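Local coordinates for B-type Cna protein (Enterococcus faecium, PDB 6FWY) that is of unknown function but, as the thioester domain of an LPXTG-anchored surface protein, may attach the bacterium covalently to host targets, at residues 166-170 against 171-175; 201-204 against 205-209; 116-119 against 120-123; 124-127 against 128-131. All coordinates share one frame; numbering follows the deposited sequence.

Interaction 1: 166-170 against 171-175; sequences TADEG and KYHTF
T174 and A167 face each other in a beta hairpin whose strands, 166-169 and 172-175, are joined by a type II' turn from E169 to Y172. The tight part lies at this pair. A167 O accepts two protons from T174, one each from N and OG1, both at 2.7 Å, and the two donors approach from opposite faces of the carbonyl plane. A threonine suits the place: OG1 sits between its own backbone N and carbonyl carbon (chi1 78°) and folds back onto the neighbouring strand, while CG2 packs 3.6 Å from E169 OE2. T174 and Y172 also pack on strand 218-225. On the other face, T166 CG2 lies obliquely against F175 CD1, F175 packs on A275 and W277 of strand 258-277, and the H173 ring meets that of W277.

Toward the turn the packing thins out into solvent. G170 adopts a positive phi, which glycine tolerates easily, and K171 is exposed, its extended chain touching G170 only near CB and CG. D168, although exposed, is anchored: its carboxylate lies alongside the buried H173 ring, and H173 ND1 donates to the syn side of D168 OD1 at 2.6 Å, though from 35° out of the carboxylate plane.

Interaction 2: 201-204 against 205-209; sequences IYDA and DGKEI
D203 OD1 is gripped by two backbone N-H groups of the segment that follows it: K207 N donates at 3.0 Å from above the carboxylate plane, and D205 N adds a weak, bent bond. The carboxylate reaches them because CG stands between the residue's own N and carbonyl carbon (chi1 67°), which turns OD1 in over the loop. Aspartate fits here because its short side chain brings an acceptor to amides that the turn leaves pointing inward. The backbone of D203 works too, its O accepting from G206 N at 3.1 Å and its N donating to K207 O at 2.8 Å. G206, at the bulge that follows the turn, takes up left-handed backbone angles that glycine adopts readily.

Beyond the loop, I209 N bonds to I201 O at 2.8 Å. The CD1 methyl of I209 lies 4.0 Å from I201 CG2, while I201 packs on L189 and F191. On the other face of the sheet, Y202 CE2 rests 3.7 Å from E208 CB, and its ring meets K223 in a cation-pi contact. A water accepts from I201 N and lies by I209 O and E208 OE2. The whole is a 3:5 beta hairpin, closed by a type I turn from D203 to G206 with a G1 bulge.

Interaction 3: 116-119 against 120-123; sequences NFKV and SQIV
Q121 sends its side chain back along the loop toward F117 and K118. The turn, in which Q121 N bonds to K118 O at 3.1 Å, puts CB 3.5 Å from that same K118 O. CG, beside the backbone N and anti to the carbonyl carbon (chi1 -63°), still lies near K118 O, at 4.1 Å, and the extended chain then carries CD past the F117 CB methylene. At the tip the amide divides its work. OE1 receives K118 N at 2.8 Å in an almost straight bond (176° at the hydrogen), although the donor stands above the amide plane. NE2 passes 3.6 Å from F117 CB and donates to a water that in turn donates to N116 O; it also bonds to N28 O on strand 26-29. Glutamine suits this place because it is long enough to span the loop and offers an acceptor and a donor side by side.

Around it the chain makes a short 3-10 turn, in which I122 N bonds to V119 O at 3.0 Å. The F117 ring is crossed at about a right angle by the I122 side chain, CE1 to CG1 4.0 Å, an apolar contact that suits two buried residues. F117 continues into L108, W111 and V112 of helix 99-113, whereas V119 packs on F141 and Y145 of helix 131-150. One uncharged side chain serves a backbone amide, a strand carbonyl and, through a water, a loop carbonyl, which implies that the loop before strand 122-123 is held in part by hydrogen bonds between uncharged groups, alongside apolar packing.

Interaction 4: 124-127 against 128-131; sequences WSHP and NHTA
H126 and H129 bring their imidazoles together in an offset edge-to-face pair, the edge of H129 turned toward the face of H126. The centroids are 5.4 Å apart and the planes are inclined by 60°; the closest side-chain atoms are the two CD2 carbons, at 3.8 Å. The H126 ring swings opposite its own backbone N (chi1 -169°) and in this way runs alongside the H129 side chain, both pointing the same way. N128 N lies near the plane of the H126 ring at its edge, 3.4 Å from CD2, and N128 CB follows at 3.8 Å from the same carbon.

What sets these side chains together is the backbone beneath them: H129 N donates to H126 O at 3.2 Å, closing a tight reversal. P127 suits its place directly after H126, since its ring restricts phi to a value that the turn needs, and asparagine readily takes the next position.

Farther out, D22 joins the two polar ends, one carboxylate oxygen accepting from N128 ND2 and the other from H129 NE2. W36 meets the H126 ring and packs against P127 and N128, and Y24 meets the ring of H129, whose side chain also lies near a bound tetraethylene glycol, probably from the crystallisation liquor. Next along the chain, T130 takes the N-cap position of helix 131-150. The arrangement is a type I beta turn from H126 to H129, leading from strand 122-123 into a capped helix.

Along the chain the order is interaction 3, interaction 4, interaction 1, interaction 2. Interactions 3 and 4 adjoin in sequence, with centres about 16 Å apart, and together run from the loop after helix 99-113, through strand 122-123, to the start of helix 131-150, all within the thioester domain. Interactions 1 and 2 are hairpins of one five-stranded antiparallel sheet, with centres about 14 Å apart; strand 218-225 runs between strands 172-181 and 200-203. The two pairs lie on opposite sides of the chain's centre, with centres 59 to 73 Å apart, so they are local contacts in two well-separated parts of an elongated molecule.

Interaction 1: 166-170 against 171-175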
ATOM      1  N   THR A 166      11.366 -33.072   5.312  1.00 46.28           N
ATOM      2  CA  THR A 166      11.396 -33.671   6.637  1.00 45.33           C
ATOM      3  C   THR A 166      12.526 -34.685   6.655  1.00 46.71           C
ATOM      4  O   THR A 166      12.806 -35.306   5.636  1.00 48.73           O
ATOM      5  CB  THR A 166      10.071 -34.400   6.974  1.00 46.49           C
ATOM      6  OG1 THR A 166       9.893 -35.519   6.090  1.00 49.50           O
ATOM      7  CG2 THR A 166       8.863 -33.465   6.820  1.00 45.70           C
ATOM      8  N   ALA A 167      13.165 -34.864   7.807  1.00 45.64           N
ATOM      9  CA  ALA A 167      14.196 -35.883   7.961  1.00 47.17           C
ATOM     10  C   ALA A 167      14.483 -36.164   9.433  1.00 47.04           C
ATOM     11  O   ALA A 167      14.339 -35.281  10.291  1.00 45.75           O
ATOM     12  CB  ALA A 167      15.494 -35.469   7.267  1.00 47.91           C
ATOM     13  N   ASP A 168      14.909 -37.394   9.711  1.00 48.20           N
ATOM     14  CA  ASP A 168      15.481 -37.721  10.998  1.00 48.54           C
ATOM     15  C   ASP A 168      16.975 -37.376  10.937  1.00 48.90           C
ATOM     16  O   ASP A 168      17.655 -37.738   9.984  1.00 50.89           O
ATOM     17  CB  ASP A 168      15.217 -39.198  11.341  1.00 50.19           C
ATOM     18  CG  ASP A 168      13.753 -39.457  11.715  1.00 50.83           C
ATOM     19  OD1 ASP A 168      12.970 -38.500  11.900  1.00 50.18           O
ATOM     20  OD2 ASP A 168      13.380 -40.644  11.810  1.00 53.21           O
ATOM     21  N   GLU A 169      17.446 -36.641  11.945  1.00 48.27           N
ATOM     22  CA  GLU A 169      18.822 -36.149  12.030  1.00 49.07           C
ATOM     23  C   GLU A 169      19.222 -36.158  13.495  1.00 49.05           C
ATOM     24  O   GLU A 169      18.586 -35.503  14.315  1.00 47.57           O
ATOM     25  CB  GLU A 169      18.934 -34.717  11.470  1.00 49.25           C
ATOM     26  CG  GLU A 169      18.794 -34.626   9.957  1.00 50.13           C
ATOM     27  CD  GLU A 169      18.712 -33.200   9.412  1.00 50.85           C
ATOM     28  OE1 GLU A 169      18.679 -33.086   8.158  1.00 52.66           O
ATOM     29  OE2 GLU A 169      18.702 -32.186  10.162  1.00 50.88           O
ATOM     30  N   GLY A 170      20.283 -36.900  13.819  1.00 51.18           N
ATOM     31  CA  GLY A 170      20.743 -37.053  15.203  1.00 51.96           C
ATOM     32  C   GLY A 170      19.626 -37.568  16.092  1.00 51.10           C
ATOM     33  O   GLY A 170      19.019 -38.584  15.786  1.00 50.64           O
ATOM     34  N   LYS A 171      19.330 -36.834  17.157  1.00 51.83           N
ATOM     35  CA  LYS A 171      18.300 -37.226  18.121  1.00 52.79           C
ATOM     36  C   LYS A 171      16.916 -36.574  17.848  1.00 50.85           C
ATOM     37  O   LYS A 171      16.063 -36.497  18.738  1.00 51.33           O
ATOM     38  CB  LYS A 171      18.794 -36.896  19.530  1.00 55.80           C
ATOM     39  CG  LYS A 171      19.942 -37.777  19.940  1.00 58.46           C
ATOM     40  CD  LYS A 171      20.478 -37.385  21.298  1.00 62.22           C
ATOM     41  CE  LYS A 171      21.282 -38.526  21.908  1.00 64.69           C
ATOM     42  NZ  LYS A 171      21.726 -38.188  23.292  1.00 69.34           N
ATOM     43  N   TYR A 172      16.704 -36.076  16.625  1.00 43.21           N
ATOM     44  CA  TYR A 172      15.503 -35.296  16.310  1.00 42.63           C
ATOM     45  C   TYR A 172      14.812 -35.757  15.037  1.00 43.08           C
ATOM     46  O   TYR A 172      15.476 -36.129  14.059  1.00 43.58           O
ATOM     47  CB  TYR A 172      15.871 -33.819  16.151  1.00 42.60           C
ATOM     48  CG  TYR A 172      16.255 -33.161  17.441  1.00 42.29           C
ATOM     49  CD1 TYR A 172      15.278 -32.704  18.313  1.00 41.52           C
ATOM     50  CD2 TYR A 172      17.595 -32.996  17.799  1.00 43.63           C
ATOM     51  CE1 TYR A 172      15.601 -32.092  19.504  1.00 42.53           C
ATOM     52  CE2 TYR A 172      17.941 -32.398  19.014  1.00 44.15           C
ATOM     53  CZ  TYR A 172      16.938 -31.950  19.861  1.00 43.66           C
ATOM     54  OH  TYR A 172      17.233 -31.367  21.069  1.00 45.04           O
ATOM     55  N   HIS A 173      13.472 -35.721  15.067  1.00 42.60           N
ATOM     56  CA  HIS A 173      12.671 -35.608  13.859  1.00 42.14           C
ATOM     57  C   HIS A 173      12.734 -34.138  13.470  1.00 41.98           C
ATOM     58  O   HIS A 173      12.475 -33.286  14.315  1.00 41.60           O
ATOM     59  CB  HIS A 173      11.195 -35.976  14.096  1.00 42.30           C
ATOM     60  CG  HIS A 173      10.967 -37.364  14.615  1.00 42.03           C
ATOM     61  ND1 HIS A 173      11.232 -38.494  13.869  1.00 42.83           N
ATOM     62  CD2 HIS A 173      10.445 -37.799  15.790  1.00 41.77           C
ATOM     63  CE1 HIS A 173      10.901 -39.564  14.569  1.00 42.76           C
ATOM     64  NE2 HIS A 173      10.417 -39.169  15.735  1.00 42.40           N
ATOM     65  N   THR A 174      13.081 -33.841  12.214  1.00 42.36           N
ATOM     66  CA  THR A 174      13.217 -32.452  11.735  1.00 42.13           C
ATOM     67  C   THR A 174      12.167 -32.120  10.652  1.00 42.10           C
ATOM     68  O   THR A 174      11.830 -32.962   9.820  1.00 42.45           O
ATOM     69  CB  THR A 174      14.640 -32.122  11.208  1.00 42.99           C
ATOM     70  OG1 THR A 174      14.826 -32.653   9.903  1.00 43.97           O
ATOM     71  CG2 THR A 174      15.720 -32.665  12.138  1.00 43.62           C
ATOM     72  N   PHE A 175      11.658 -30.893  10.686  1.00 41.37           N
ATOM     73  CA  PHE A 175      10.669 -30.410   9.725  1.00 41.63           C
ATOM     74  C   PHE A 175      11.096 -29.019   9.262  1.00 41.63           C
ATOM     75  O   PHE A 175      11.114 -28.073  10.050  1.00 39.78           O
ATOM     76  CB  PHE A 175       9.277 -30.346  10.368  1.00 40.91           C
ATOM     77  CG  PHE A 175       8.821 -31.653  10.941  1.00 41.01           C
ATOM     78  CD1 PHE A 175       8.152 -32.579  10.144  1.00 41.77           C
ATOM     79  CD2 PHE A 175       9.090 -31.973  12.268  1.00 40.40           C
ATOM     80  CE1 PHE A 175       7.746 -33.797  10.670  1.00 42.30           C
ATOM     81  CE2 PHE A 175       8.689 -33.184  12.807  1.00 40.68           C
ATOM     82  CZ  PHE A 175       8.019 -34.105  12.021  1.00 41.81           C
TER
HETATM   83  O   HOH W   1      11.121 -36.148  10.446  1.00 42.96           O

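Interaction 2: 201-204 against 205-209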
ATOM      1  N   ILE A 201      13.613 -24.890  17.573  1.00 41.13           N
ATOM      2  CA  ILE A 201      13.465 -24.234  16.272  1.00 40.79           C
ATOM      3  C   ILE A 201      14.828 -23.668  15.849  1.00 41.86           C
ATOM      4  O   ILE A 201      15.535 -23.072  16.664  1.00 43.07           O
ATOM      5  CB  ILE A 201      12.424 -23.095  16.310  1.00 40.40           C
ATOM      6  CG1 ILE A 201      11.177 -23.525  17.112  1.00 40.14           C
ATOM      7  CG2 ILE A 201      12.085 -22.666  14.889  1.00 40.15           C
ATOM      8  CD1 ILE A 201      10.053 -22.525  17.178  1.00 39.95           C
ATOM      9  N   TYR A 202      15.197 -23.865  14.587  1.00 41.94           N
ATOM     10  CA  TYR A 202      16.447 -23.342  14.019  1.00 43.35           C
ATOM     11  C   TYR A 202      16.209 -22.498  12.771  1.00 43.47           C
ATOM     12  O   TYR A 202      15.313 -22.802  11.982  1.00 44.04           O
ATOM     13  CB  TYR A 202      17.429 -24.494  13.713  1.00 44.89           C
ATOM     14  CG  TYR A 202      17.904 -25.214  14.960  1.00 44.96           C
ATOM     15  CD1 TYR A 202      17.137 -26.201  15.530  1.00 44.50           C
ATOM     16  CD2 TYR A 202      19.103 -24.878  15.577  1.00 47.03           C
ATOM     17  CE1 TYR A 202      17.531 -26.853  16.694  1.00 45.25           C
ATOM     18  CE2 TYR A 202      19.534 -25.547  16.736  1.00 47.46           C
ATOM     19  CZ  TYR A 202      18.715 -26.514  17.302  1.00 46.49           C
ATOM     20  OH  TYR A 202      19.080 -27.200  18.425  1.00 47.55           O
ATOM     21  N   ASP A 203      16.988 -21.424  12.599  1.00 44.06           N
ATOM     22  CA  ASP A 203      16.946 -20.595  11.380  1.00 44.02           C
ATOM     23  C   ASP A 203      17.666 -21.301  10.228  1.00 44.70           C
ATOM     24  O   ASP A 203      18.171 -22.414  10.395  1.00 43.89           O
ATOM     25  CB  ASP A 203      17.461 -19.156  11.633  1.00 44.90           C
ATOM     26  CG  ASP A 203      18.972 -19.079  11.955  1.00 46.89           C
ATOM     27  OD1 ASP A 203      19.757 -20.001  11.636  1.00 47.78           O
ATOM     28  OD2 ASP A 203      19.383 -18.055  12.526  1.00 47.66           O
ATOM     29  N   ALA A 204      17.715 -20.648   9.069  1.00 45.15           N
ATOM     30  CA  ALA A 204      18.323 -21.215   7.855  1.00 46.74           C
ATOM     31  C   ALA A 204      19.817 -21.464   7.957  1.00 48.46           C
ATOM     32  O   ALA A 204      20.341 -22.269   7.199  1.00 49.38           O
ATOM     33  CB  ALA A 204      18.050 -20.294   6.662  1.00 47.16           C
ATOM     34  N   ASP A 205      20.495 -20.750   8.862  1.00 49.64           N
ATOM     35  CA  ASP A 205      21.943 -20.900   9.088  1.00 52.11           C
ATOM     36  C   ASP A 205      22.261 -21.985  10.132  1.00 52.31           C
ATOM     37  O   ASP A 205      23.433 -22.198  10.456  1.00 54.06           O
ATOM     38  CB  ASP A 205      22.556 -19.574   9.532  1.00 53.36           C
ATOM     39  CG  ASP A 205      22.178 -18.399   8.606  1.00 54.15           C
ATOM     40  OD1 ASP A 205      21.935 -18.629   7.391  1.00 54.08           O
ATOM     41  OD2 ASP A 205      22.095 -17.238   9.079  1.00 54.29           O
ATOM     42  N   GLY A 206      21.235 -22.654  10.669  1.00 50.49           N
ATOM     43  CA  GLY A 206      21.419 -23.704  11.683  1.00 50.47           C
ATOM     44  C   GLY A 206      21.540 -23.215  13.119  1.00 50.32           C
ATOM     45  O   GLY A 206      21.882 -23.982  13.995  1.00 50.49           O
ATOM     46  N   LYS A 207      21.227 -21.951  13.354  1.00 50.43           N
ATOM     47  CA  LYS A 207      21.313 -21.332  14.675  1.00 50.30           C
ATOM     48  C   LYS A 207      19.932 -21.343  15.329  1.00 48.15           C
ATOM     49  O   LYS A 207      18.911 -21.084  14.672  1.00 45.85           O
ATOM     50  CB  LYS A 207      21.841 -19.893  14.546  1.00 52.18           C
ATOM     51  CG  LYS A 207      23.096 -19.732  13.692  1.00 54.55           C
ATOM     52  CD  LYS A 207      24.262 -20.582  14.195  1.00 56.45           C
ATOM     53  CE  LYS A 207      25.352 -20.672  13.141  1.00 58.65           C
ATOM     54  NZ  LYS A 207      26.599 -21.287  13.665  1.00 60.86           N
ATOM     55  N   GLU A 208      19.904 -21.630  16.620  1.00 47.42           N
ATOM     56  CA  GLU A 208      18.655 -21.817  17.346  1.00 46.01           C
ATOM     57  C   GLU A 208      17.885 -20.509  17.503  1.00 45.13           C
ATOM     58  O   GLU A 208      18.455 -19.475  17.781  1.00 44.97           O
ATOM     59  CB  GLU A 208      18.920 -22.445  18.727  1.00 46.65           C
ATOM     60  CG  GLU A 208      17.652 -22.846  19.458  1.00 45.35           C
ATOM     61  CD  GLU A 208      17.835 -23.628  20.719  1.00 46.43           C
ATOM     62  OE1 GLU A 208      19.007 -23.846  21.135  1.00 48.29           O
ATOM     63  OE2 GLU A 208      16.792 -24.023  21.287  1.00 44.94           O
ATOM     64  N   ILE A 209      16.577 -20.591  17.297  1.00 44.21           N
ATOM     65  CA  ILE A 209      15.626 -19.503  17.553  1.00 44.34           C
ATOM     66  C   ILE A 209      14.988 -19.786  18.911  1.00 44.59           C
ATOM     67  O   ILE A 209      14.534 -20.907  19.161  1.00 44.22           O
ATOM     68  CB  ILE A 209      14.531 -19.469  16.465  1.00 43.07           C
ATOM     69  CG1 ILE A 209      15.165 -19.139  15.097  1.00 43.63           C
ATOM     70  CG2 ILE A 209      13.431 -18.477  16.819  1.00 42.60           C
ATOM     71  CD1 ILE A 209      14.253 -19.408  13.909  1.00 42.30           C
TER
HETATM   72  O   HOH W   2      14.575 -23.466  19.710  1.00 39.38           O

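Interaction 3: 116-119 against 120-123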
ATOM      1  N   ASN A 116     -15.830  14.016  -7.910  1.00 31.08           N
ATOM      2  CA  ASN A 116     -16.071  15.454  -7.983  1.00 31.17           C
ATOM      3  C   ASN A 116     -16.807  15.856  -9.300  1.00 31.62           C
ATOM      4  O   ASN A 116     -17.603  16.780  -9.316  1.00 29.85           O
ATOM      5  CB  ASN A 116     -14.765  16.214  -7.913  1.00 30.91           C
ATOM      6  CG  ASN A 116     -14.047  16.050  -6.591  1.00 31.34           C
ATOM      7  OD1 ASN A 116     -12.892  16.362  -6.553  1.00 32.21           O
ATOM      8  ND2 ASN A 116     -14.624  15.390  -5.604  1.00 31.67           N
ATOM      9  N   PHE A 117     -16.453  15.150 -10.371  1.00 31.20           N
ATOM     10  CA  PHE A 117     -17.080  15.229 -11.657  1.00 32.49           C
ATOM     11  C   PHE A 117     -16.754  13.977 -12.484  1.00 32.98           C
ATOM     12  O   PHE A 117     -15.779  13.241 -12.212  1.00 32.43           O
ATOM     13  CB  PHE A 117     -16.639  16.490 -12.401  1.00 31.72           C
ATOM     14  CG  PHE A 117     -15.170  16.778 -12.300  1.00 30.86           C
ATOM     15  CD1 PHE A 117     -14.259  16.202 -13.180  1.00 30.28           C
ATOM     16  CD2 PHE A 117     -14.691  17.643 -11.306  1.00 30.60           C
ATOM     17  CE1 PHE A 117     -12.906  16.482 -13.073  1.00 30.06           C
ATOM     18  CE2 PHE A 117     -13.352  17.951 -11.216  1.00 29.30           C
ATOM     19  CZ  PHE A 117     -12.459  17.360 -12.104  1.00 28.97           C
ATOM     20  N   LYS A 118     -17.602  13.755 -13.485  1.00 33.87           N
ATOM     21  CA  LYS A 118     -17.428  12.676 -14.454  1.00 34.16           C
ATOM     22  C   LYS A 118     -16.484  13.125 -15.572  1.00 33.35           C
ATOM     23  O   LYS A 118     -16.268  14.338 -15.768  1.00 31.85           O
ATOM     24  CB  LYS A 118     -18.797  12.285 -15.046  1.00 35.93           C
ATOM     25  CG  LYS A 118     -19.762  11.706 -14.007  1.00 37.02           C
ATOM     26  CD  LYS A 118     -21.101  11.291 -14.650  1.00 37.51           C
ATOM     27  CE  LYS A 118     -22.023  12.486 -14.668  1.00 38.15           C
ATOM     28  NZ  LYS A 118     -23.273  12.326 -15.478  1.00 39.66           N
ATOM     29  N   VAL A 119     -15.938  12.146 -16.305  1.00 33.99           N
ATOM     30  CA  VAL A 119     -15.052  12.405 -17.441  1.00 34.54           C
ATOM     31  C   VAL A 119     -15.782  13.192 -18.547  1.00 35.33           C
ATOM     32  O   VAL A 119     -15.182  14.064 -19.176  1.00 35.82           O
ATOM     33  CB  VAL A 119     -14.426  11.086 -17.982  1.00 35.38           C
ATOM     34  CG1 VAL A 119     -13.727  11.278 -19.329  1.00 35.78           C
ATOM     35  CG2 VAL A 119     -13.442  10.482 -16.960  1.00 35.21           C
ATOM     36  N   SER A 120     -17.068  12.923 -18.752  1.00 35.45           N
ATOM     37  CA  SER A 120     -17.848  13.648 -19.747  1.00 36.21           C
ATOM     38  C   SER A 120     -18.030  15.142 -19.436  1.00 35.76           C
ATOM     39  O   SER A 120     -18.380  15.917 -20.326  1.00 35.09           O
ATOM     40  CB  SER A 120     -19.231  12.992 -19.934  1.00 36.99           C
ATOM     41  OG  SER A 120     -19.938  12.949 -18.707  1.00 37.14           O
ATOM     42  N   GLN A 121     -17.838  15.539 -18.168  1.00 34.75           N
ATOM     43  CA  GLN A 121     -17.844  16.963 -17.803  1.00 34.47           C
ATOM     44  C   GLN A 121     -16.522  17.705 -18.102  1.00 33.61           C
ATOM     45  O   GLN A 121     -16.497  18.930 -18.111  1.00 33.12           O
ATOM     46  CB  GLN A 121     -18.207  17.142 -16.334  1.00 34.34           C
ATOM     47  CG  GLN A 121     -19.596  16.664 -15.933  1.00 34.78           C
ATOM     48  CD  GLN A 121     -19.738  16.600 -14.413  1.00 34.40           C
ATOM     49  OE1 GLN A 121     -19.778  15.512 -13.848  1.00 33.86           O
ATOM     50  NE2 GLN A 121     -19.766  17.768 -13.749  1.00 33.56           N
ATOM     51  N   ILE A 122     -15.434  16.984 -18.348  1.00 33.39           N
ATOM     52  CA  ILE A 122     -14.143  17.637 -18.579  1.00 33.14           C
ATOM     53  C   ILE A 122     -14.117  18.357 -19.923  1.00 32.61           C
ATOM     54  O   ILE A 122     -14.386  17.750 -20.932  1.00 34.37           O
ATOM     55  CB  ILE A 122     -12.962  16.646 -18.464  1.00 33.07           C
ATOM     56  CG1 ILE A 122     -12.905  16.043 -17.053  1.00 33.10           C
ATOM     57  CG2 ILE A 122     -11.642  17.369 -18.741  1.00 32.91           C
ATOM     58  CD1 ILE A 122     -11.946  14.877 -16.891  1.00 32.64           C
ATOM     59  N   VAL A 123     -13.792  19.647 -19.900  1.00 32.30           N
ATOM     60  CA  VAL A 123     -13.533  20.461 -21.098  1.00 33.29           C
ATOM     61  C   VAL A 123     -12.019  20.491 -21.365  1.00 33.53           C
ATOM     62  O   VAL A 123     -11.250  21.040 -20.568  1.00 34.25           O
ATOM     63  CB  VAL A 123     -14.111  21.908 -20.952  1.00 33.37           C
ATOM     64  CG1 VAL A 123     -13.822  22.761 -22.178  1.00 33.76           C
ATOM     65  CG2 VAL A 123     -15.610  21.851 -20.726  1.00 33.18           C
TER
HETATM   66  O   HOH W   3     -20.112  17.472 -10.710  1.00 36.61           O

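Interaction 4: 124-127 against 128-131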
ATOM      1  N   TRP A 124     -11.600  19.927 -22.491  1.00 33.64           N
ATOM      2  CA  TRP A 124     -10.178  19.699 -22.782  1.00 34.36           C
ATOM      3  C   TRP A 124      -9.544  20.903 -23.444  1.00 34.93           C
ATOM      4  O   TRP A 124      -9.034  20.820 -24.560  1.00 36.77           O
ATOM      5  CB  TRP A 124      -9.999  18.433 -23.623  1.00 34.97           C
ATOM      6  CG  TRP A 124     -10.424  17.222 -22.869  1.00 35.32           C
ATOM      7  CD1 TRP A 124     -11.615  16.553 -22.989  1.00 35.47           C
ATOM      8  CD2 TRP A 124      -9.692  16.563 -21.821  1.00 35.03           C
ATOM      9  NE1 TRP A 124     -11.649  15.506 -22.101  1.00 35.95           N
ATOM     10  CE2 TRP A 124     -10.491  15.492 -21.367  1.00 34.91           C
ATOM     11  CE3 TRP A 124      -8.435  16.773 -21.233  1.00 34.73           C
ATOM     12  CZ2 TRP A 124     -10.078  14.626 -20.361  1.00 34.69           C
ATOM     13  CZ3 TRP A 124      -8.023  15.921 -20.218  1.00 34.57           C
ATOM     14  CH2 TRP A 124      -8.842  14.852 -19.789  1.00 34.29           C
ATOM     15  N   SER A 125      -9.580  22.026 -22.737  1.00 34.03           N
ATOM     16  CA  SER A 125      -8.996  23.282 -23.209  1.00 34.21           C
ATOM     17  C   SER A 125      -9.030  24.282 -22.066  1.00 33.84           C
ATOM     18  O   SER A 125      -9.869  24.188 -21.165  1.00 33.27           O
ATOM     19  CB  SER A 125      -9.756  23.852 -24.432  1.00 34.13           C
ATOM     20  OG  SER A 125     -11.074  24.227 -24.071  1.00 32.82           O
ATOM     21  N   HIS A 126      -8.096  25.224 -22.106  1.00 34.92           N
ATOM     22  CA  HIS A 126      -7.962  26.279 -21.101  1.00 33.90           C
ATOM     23  C   HIS A 126      -7.354  27.524 -21.780  1.00 34.40           C
ATOM     24  O   HIS A 126      -6.388  27.399 -22.544  1.00 35.33           O
ATOM     25  CB  HIS A 126      -7.072  25.786 -19.964  1.00 34.15           C
ATOM     26  CG  HIS A 126      -7.068  26.686 -18.761  1.00 34.01           C
ATOM     27  ND1 HIS A 126      -7.740  26.374 -17.603  1.00 34.15           N
ATOM     28  CD2 HIS A 126      -6.494  27.890 -18.549  1.00 33.98           C
ATOM     29  CE1 HIS A 126      -7.584  27.356 -16.735  1.00 34.54           C
ATOM     30  NE2 HIS A 126      -6.848  28.294 -17.294  1.00 34.82           N
ATOM     31  N   PRO A 127      -7.894  28.734 -21.502  1.00 34.92           N
ATOM     32  CA  PRO A 127      -7.422  29.965 -22.201  1.00 36.39           C
ATOM     33  C   PRO A 127      -5.940  30.365 -22.029  1.00 37.85           C
ATOM     34  O   PRO A 127      -5.423  31.135 -22.843  1.00 39.08           O
ATOM     35  CB  PRO A 127      -8.329  31.074 -21.639  1.00 36.19           C
ATOM     36  CG  PRO A 127      -8.938  30.509 -20.403  1.00 35.31           C
ATOM     37  CD  PRO A 127      -9.024  29.018 -20.588  1.00 34.47           C
ATOM     38  N   ASN A 128      -5.272  29.831 -21.005  1.00 37.48           N
ATOM     39  CA  ASN A 128      -3.868  30.153 -20.660  1.00 38.89           C
ATOM     40  C   ASN A 128      -2.864  29.071 -21.079  1.00 39.06           C
ATOM     41  O   ASN A 128      -1.684  29.193 -20.779  1.00 40.65           O
ATOM     42  CB  ASN A 128      -3.730  30.386 -19.137  1.00 38.64           C
ATOM     43  CG  ASN A 128      -4.457  31.631 -18.667  1.00 39.18           C
ATOM     44  OD1 ASN A 128      -4.891  32.455 -19.479  1.00 40.26           O
ATOM     45  ND2 ASN A 128      -4.612  31.769 -17.347  1.00 39.43           N
ATOM     46  N   HIS A 129      -3.334  28.003 -21.729  1.00 38.55           N
ATOM     47  CA  HIS A 129      -2.454  26.924 -22.172  1.00 38.63           C
ATOM     48  C   HIS A 129      -2.788  26.503 -23.587  1.00 39.20           C
ATOM     49  O   HIS A 129      -3.951  26.572 -24.023  1.00 39.19           O
ATOM     50  CB  HIS A 129      -2.524  25.731 -21.209  1.00 37.99           C
ATOM     51  CG  HIS A 129      -2.206  26.093 -19.785  1.00 37.43           C
ATOM     52  ND1 HIS A 129      -0.921  26.204 -19.309  1.00 37.68           N
ATOM     53  CD2 HIS A 129      -3.020  26.417 -18.752  1.00 36.40           C
ATOM     54  CE1 HIS A 129      -0.961  26.564 -18.037  1.00 37.59           C
ATOM     55  NE2 HIS A 129      -2.222  26.706 -17.676  1.00 36.87           N
ATOM     56  N   THR A 130      -1.766  26.063 -24.320  1.00 40.21           N
ATOM     57  CA  THR A 130      -1.941  25.698 -25.734  1.00 40.50           C
ATOM     58  C   THR A 130      -2.660  24.343 -25.807  1.00 40.33           C
ATOM     59  O   THR A 130      -2.720  23.598 -24.814  1.00 39.99           O
ATOM     60  CB  THR A 130      -0.599  25.591 -26.486  1.00 41.82           C
ATOM     61  OG1 THR A 130       0.184  24.535 -25.921  1.00 41.80           O
ATOM     62  CG2 THR A 130       0.188  26.909 -26.423  1.00 42.61           C
ATOM     63  N   ALA A 131      -3.201  24.044 -26.985  1.00 40.78           N
ATOM     64  CA  ALA A 131      -3.822  22.762 -27.244  1.00 40.33           C
ATOM     65  C   ALA A 131      -2.858  21.593 -27.056  1.00 40.62           C
ATOM     66  O   ALA A 131      -3.274  20.533 -26.600  1.00 40.18           O
ATOM     67  CB  ALA A 131      -4.402  22.738 -28.646  1.00 40.91           C
TER